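Local coordinates for OxyA protein (Actinoplanes teichomyceticus, PDB 5HH3), which is a haem-containing cytochrome P450 monooxygenase that probably catalyses a phenolic coupling step, cyclising the peptide during glycopeptide antibiotic biosynthesis, at residues 22-26 with 252-256; 260-264 with 329-333. One frame throughout, in Å; residues are numbered along the deposited sequence.

How the contacts relate
Contact 1 and contact 2 follow in series along the chain: the 22-26 hairpin turn meets the end of helix 225-256, and after a short break helix 258-266 meets the 329-333 loop. Their centres lie about 15 Å apart, on the same side of the chain's centre. They touch directly, Met254 CG lying 3.7 Å from Phe261 CZ and Leu253 CD2 3.8 Å from Phe329 CZ. Leu253 thus packs on Phe25 in contact 1 and on Phe329 in contact 2. Helix 274-282, which carries the P450 ExxR motif, borders both. Together they bring an N-terminal hairpin and the segment preceding the haem-ligand loop onto consecutive helices, away from the haem-binding residues themselves.

Contact 1 of 2, residues 22-26 with 252-256; sequences RDRFD and WLMAD. With GOL (glycerol), chain M.
Phe25 lays its ring between two side chains of the last turn of helix 225-256: the Trp252 indole over one face and Leu253 over the other. Its CZ lies 3.5 Å from Trp252 CD2; the phenyl and the six-membered indole ring have centroids 4.4 Å apart and planes inclined at 40°. On the opposite face Leu253 CD1 makes a CH-pi contact, 4.2 Å from the ring centroid. Phe25 (chi1 m) and Leu253 form the closest CA pair, 8.5 Å apart, so side chains bridge the gap. Trp252 and Leu253 both have chi1 t.

The 22-26 backbone is a classic two-residue beta-hairpin, closed by a type II' turn from Asp23 to Asp26, with Arg24 at 56/-112 (positive phi) and Phe25 at -95/-8. Asp23 N to Asp26 O (2.8 Å) and Asp26 N to Asp23 O (2.9 Å) fasten it, and Arg22 NH2 folds back to Phe25 O at 2.9 Å.

From the turn, Arg24 (m, t, p) reaches along the aromatic pair to a salt bridge, NH2 to Asp256 OD1 at 3.0 Å. One water accepts from Arg24 NH2 (2.7 Å) and Trp252 NE1 (2.9 Å). A glycerol, probably from the crystallisation liquor, accepts from Arg24 NH1 at O3 (3.2 Å) and donates from O2 to Asp256 OD2 (2.5 Å).

The hairpin of short antiparallel strands 22-23 and 26-27 thus sits on the C-terminal turn of helix 225-256, away from the haem, flanked by helix 274-282, whose Leu282 touches Phe25 and Leu253, while Met254 packs on helix 351-368.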
# COMPACT_ATOMS: atom_id res chain seq x y z
N ARG B 22 1.07 19.52 -1.23
CA ARG B 22 0.73 20.93 -1.05
C ARG B 22 1.68 21.80 -1.85
O ARG B 22 2.85 21.47 -1.99
CB ARG B 22 0.80 21.34 0.42
CG ARG B 22 0.02 20.46 1.38
CD ARG B 22 -1.47 20.71 1.33
NE ARG B 22 -1.89 21.94 2.00
CZ ARG B 22 -2.32 22.06 3.25
NH1 ARG B 22 -2.39 21.02 4.08
NH2 ARG B 22 -2.69 23.26 3.68
N ASP B 23 1.16 22.91 -2.37
CA ASP B 23 1.99 23.95 -2.97
C ASP B 23 2.07 25.05 -1.93
O ASP B 23 1.16 25.89 -1.82
CB ASP B 23 1.37 24.45 -4.27
CG ASP B 23 2.19 25.56 -4.92
OD1 ASP B 23 3.33 25.86 -4.46
OD2 ASP B 23 1.70 26.14 -5.89
N ARG B 24 3.14 25.01 -1.14
CA ARG B 24 3.24 25.82 0.07
C ARG B 24 2.03 25.51 0.98
O ARG B 24 1.94 24.39 1.46
CB ARG B 24 3.45 27.31 -0.28
CG ARG B 24 4.66 27.52 -1.19
CD ARG B 24 4.98 28.98 -1.50
NE ARG B 24 5.51 29.67 -0.31
CZ ARG B 24 4.83 30.53 0.46
NH1 ARG B 24 3.57 30.87 0.19
NH2 ARG B 24 5.44 31.07 1.53
N PHE B 25 1.09 26.43 1.18
CA PHE B 25 -0.11 26.17 1.98
C PHE B 25 -1.33 25.73 1.18
O PHE B 25 -2.35 25.37 1.77
CB PHE B 25 -0.49 27.43 2.78
CG PHE B 25 0.60 27.91 3.67
CD1 PHE B 25 0.88 27.25 4.85
CD2 PHE B 25 1.38 28.99 3.31
CE1 PHE B 25 1.90 27.68 5.68
CE2 PHE B 25 2.42 29.42 4.14
CZ PHE B 25 2.67 28.76 5.31
N ASP B 26 -1.23 25.78 -0.15
CA ASP B 26 -2.37 25.54 -1.01
C ASP B 26 -2.53 24.10 -1.45
O ASP B 26 -1.53 23.38 -1.59
CB ASP B 26 -2.27 26.40 -2.23
CG ASP B 26 -2.21 27.87 -1.91
OD1 ASP B 26 -2.57 28.27 -0.78
OD2 ASP B 26 -1.80 28.60 -2.81
N TRP B 252 5.58 28.61 10.48
CA TRP B 252 5.83 29.03 9.10
C TRP B 252 4.82 30.10 8.68
O TRP B 252 5.21 31.13 8.13
CB TRP B 252 5.80 27.83 8.15
CG TRP B 252 6.10 28.11 6.70
CD1 TRP B 252 6.71 29.21 6.17
CD2 TRP B 252 5.85 27.24 5.59
NE1 TRP B 252 6.82 29.10 4.81
CE2 TRP B 252 6.32 27.89 4.43
CE3 TRP B 252 5.27 25.96 5.47
CZ2 TRP B 252 6.22 27.32 3.16
CZ3 TRP B 252 5.17 25.40 4.20
CH2 TRP B 252 5.65 26.07 3.06
N LEU B 253 3.54 29.86 8.95
CA LEU B 253 2.48 30.83 8.66
C LEU B 253 2.71 32.16 9.40
O LEU B 253 2.46 33.23 8.83
CB LEU B 253 1.09 30.26 8.98
CG LEU B 253 -0.12 31.10 8.54
CD1 LEU B 253 -0.22 31.20 7.04
CD2 LEU B 253 -1.41 30.53 9.08
N MET B 254 3.19 32.09 10.64
CA MET B 254 3.51 33.30 11.41
C MET B 254 4.68 34.10 10.82
O MET B 254 4.58 35.32 10.71
CB MET B 254 3.81 32.97 12.86
CG MET B 254 2.61 32.41 13.60
SD MET B 254 3.06 31.80 15.24
CE MET B 254 3.74 33.34 15.89
N ALA B 255 5.76 33.43 10.44
CA ALA B 255 6.86 34.07 9.72
C ALA B 255 6.41 34.60 8.32
O ALA B 255 6.83 35.67 7.89
CB ALA B 255 8.04 33.11 9.60
N ASP B 256 5.53 33.87 7.64
CA ASP B 256 5.03 34.27 6.34
C ASP B 256 4.06 35.46 6.39
O ASP B 256 4.06 36.28 5.48
CB ASP B 256 4.35 33.08 5.65
CG ASP B 256 4.08 33.34 4.18
OD1 ASP B 256 5.03 33.37 3.38
OD2 ASP B 256 2.91 33.53 3.82
C1 GOL M . -1.45 33.96 3.67
O1 GOL M . -1.41 34.85 4.78
C2 GOL M . -0.05 33.49 3.30
O2 GOL M . 0.55 32.96 4.48
C3 GOL M . -0.09 32.40 2.22
O3 GOL M . 1.09 32.42 1.41
O HOH W 1 7.85 30.71 2.67

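Contact 2 of 2, residues 260-264 with 329-333; sequences QFALL and FDITR
This is a helix-to-loop contact, partly buried, between helix 258-266 and the irregular segment that in P450s belongs to the meander, between helices 314-318 and 351-368. Gln260 and Ile331 are the closest CA pair, 6.3 Å apart, and both side chains point toward the other segment.

The Gln260 amide (chi1 m, chi2 -149° between wells, chi3 50°) reads two peptide groups: NE2 donates to Phe329 O at 2.8 Å, while OE1 accepts from Ile331 N at 2.9 Å, both nearly linear.

Beside the carboxamide, Ile331 (t, t) brings CD1 to 4.3 Å from Phe261 CE1 and 4.2 Å from Leu264 CB. The rings of Phe261 (chi1 m) and Phe329 (chi1 t) run nearly parallel, 24° between planes, yet are slid apart, with centroids 5.7 Å apart and CE2 to CE2 at 3.7 Å. Leu263 CD2 covers Thr332 CG2 at 3.7 Å.

Asp330 to Arg333 form a type I turn with Ile331 second (Arg333 N to Asp330 O 3.1 Å), overlaid by an Asx turn: Asp330 OD1 accepts from Thr332 N at 3.2 Å and from Thr332 OG1 at 2.8 Å. Arg333 pairs with Glu277 beside Arg280, as in the ERR triad of P450s.

Between the segments the polar link is thus a neutral carboxamide, donor and acceptor at once, its NE2 also bonded to Asp257; Phe261, Leu264, Phe329 and Ile331 make the buried apolar side, Leu263 and Thr332 lying nearer the surface.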
# COMPACT_ATOMS: atom_id res chain seq x y z
N GLN B 260 -0.91 39.68 10.52
CA GLN B 260 -2.12 39.10 11.12
C GLN B 260 -1.88 38.58 12.53
O GLN B 260 -2.74 38.72 13.40
CB GLN B 260 -2.66 38.00 10.23
CG GLN B 260 -3.00 38.51 8.84
CD GLN B 260 -4.15 37.77 8.22
OE1 GLN B 260 -5.19 37.60 8.84
NE2 GLN B 260 -3.98 37.33 6.99
N PHE B 261 -0.70 38.02 12.78
CA PHE B 261 -0.35 37.57 14.13
C PHE B 261 0.04 38.70 15.07
O PHE B 261 -0.03 38.52 16.28
CB PHE B 261 0.71 36.48 14.08
CG PHE B 261 0.19 35.20 13.54
CD1 PHE B 261 -0.47 34.30 14.37
CD2 PHE B 261 0.30 34.91 12.19
CE1 PHE B 261 -0.98 33.11 13.85
CE2 PHE B 261 -0.21 33.72 11.68
CZ PHE B 261 -0.85 32.83 12.51
N ALA B 262 0.43 39.86 14.53
CA ALA B 262 0.59 41.07 15.35
C ALA B 262 -0.77 41.52 15.92
O ALA B 262 -0.84 42.07 17.01
CB ALA B 262 1.23 42.20 14.54
N LEU B 263 -1.83 41.26 15.16
CA LEU B 263 -3.21 41.50 15.59
C LEU B 263 -3.60 40.56 16.72
O LEU B 263 -4.23 40.98 17.68
CB LEU B 263 -4.17 41.34 14.40
CG LEU B 263 -5.31 42.34 14.28
CD1 LEU B 263 -4.79 43.73 13.91
CD2 LEU B 263 -6.30 41.84 13.24
N LEU B 264 -3.24 39.28 16.60
CA LEU B 264 -3.40 38.32 17.69
C LEU B 264 -2.66 38.76 18.95
O LEU B 264 -3.23 38.69 20.04
CB LEU B 264 -2.93 36.91 17.28
CG LEU B 264 -2.87 35.83 18.37
CD1 LEU B 264 -4.24 35.57 18.97
CD2 LEU B 264 -2.28 34.54 17.80
N PHE B 329 -6.08 33.25 4.12
CA PHE B 329 -5.95 33.31 5.59
C PHE B 329 -6.38 34.69 6.10
O PHE B 329 -5.86 35.70 5.67
CB PHE B 329 -4.51 33.02 6.02
CG PHE B 329 -4.29 33.09 7.49
CD1 PHE B 329 -5.06 32.33 8.35
CD2 PHE B 329 -3.32 33.94 8.02
CE1 PHE B 329 -4.86 32.38 9.72
CE2 PHE B 329 -3.12 34.00 9.39
CZ PHE B 329 -3.89 33.23 10.25
N ASP B 330 -7.35 34.70 7.00
CA ASP B 330 -7.92 35.94 7.53
C ASP B 330 -8.29 35.68 8.98
O ASP B 330 -9.34 35.12 9.29
CB ASP B 330 -9.14 36.37 6.73
CG ASP B 330 -9.84 37.60 7.32
OD1 ASP B 330 -9.31 38.25 8.24
OD2 ASP B 330 -10.94 37.92 6.86
N ILE B 331 -7.39 36.10 9.86
CA ILE B 331 -7.50 35.84 11.28
C ILE B 331 -8.74 36.48 11.96
O ILE B 331 -9.11 36.07 13.06
CB ILE B 331 -6.19 36.27 11.98
CG1 ILE B 331 -6.02 35.53 13.31
CG2 ILE B 331 -6.10 37.78 12.15
CD1 ILE B 331 -4.56 35.46 13.73
N THR B 332 -9.38 37.46 11.30
CA THR B 332 -10.60 38.11 11.81
C THR B 332 -11.91 37.48 11.30
O THR B 332 -12.99 37.98 11.64
CB THR B 332 -10.65 39.61 11.43
OG1 THR B 332 -10.90 39.73 10.02
CG2 THR B 332 -9.35 40.35 11.78
N ARG B 333 -11.84 36.44 10.48
CA ARG B 333 -13.04 35.77 9.97
C ARG B 333 -13.94 35.33 11.14
O ARG B 333 -13.49 34.67 12.07
CB ARG B 333 -12.68 34.55 9.11
CG ARG B 333 -13.86 33.91 8.38
CD ARG B 333 -13.51 32.52 7.83
NE ARG B 333 -12.28 32.58 7.05
CZ ARG B 333 -12.18 33.13 5.85
NH1 ARG B 333 -13.24 33.62 5.20
NH2 ARG B 333 -10.99 33.17 5.26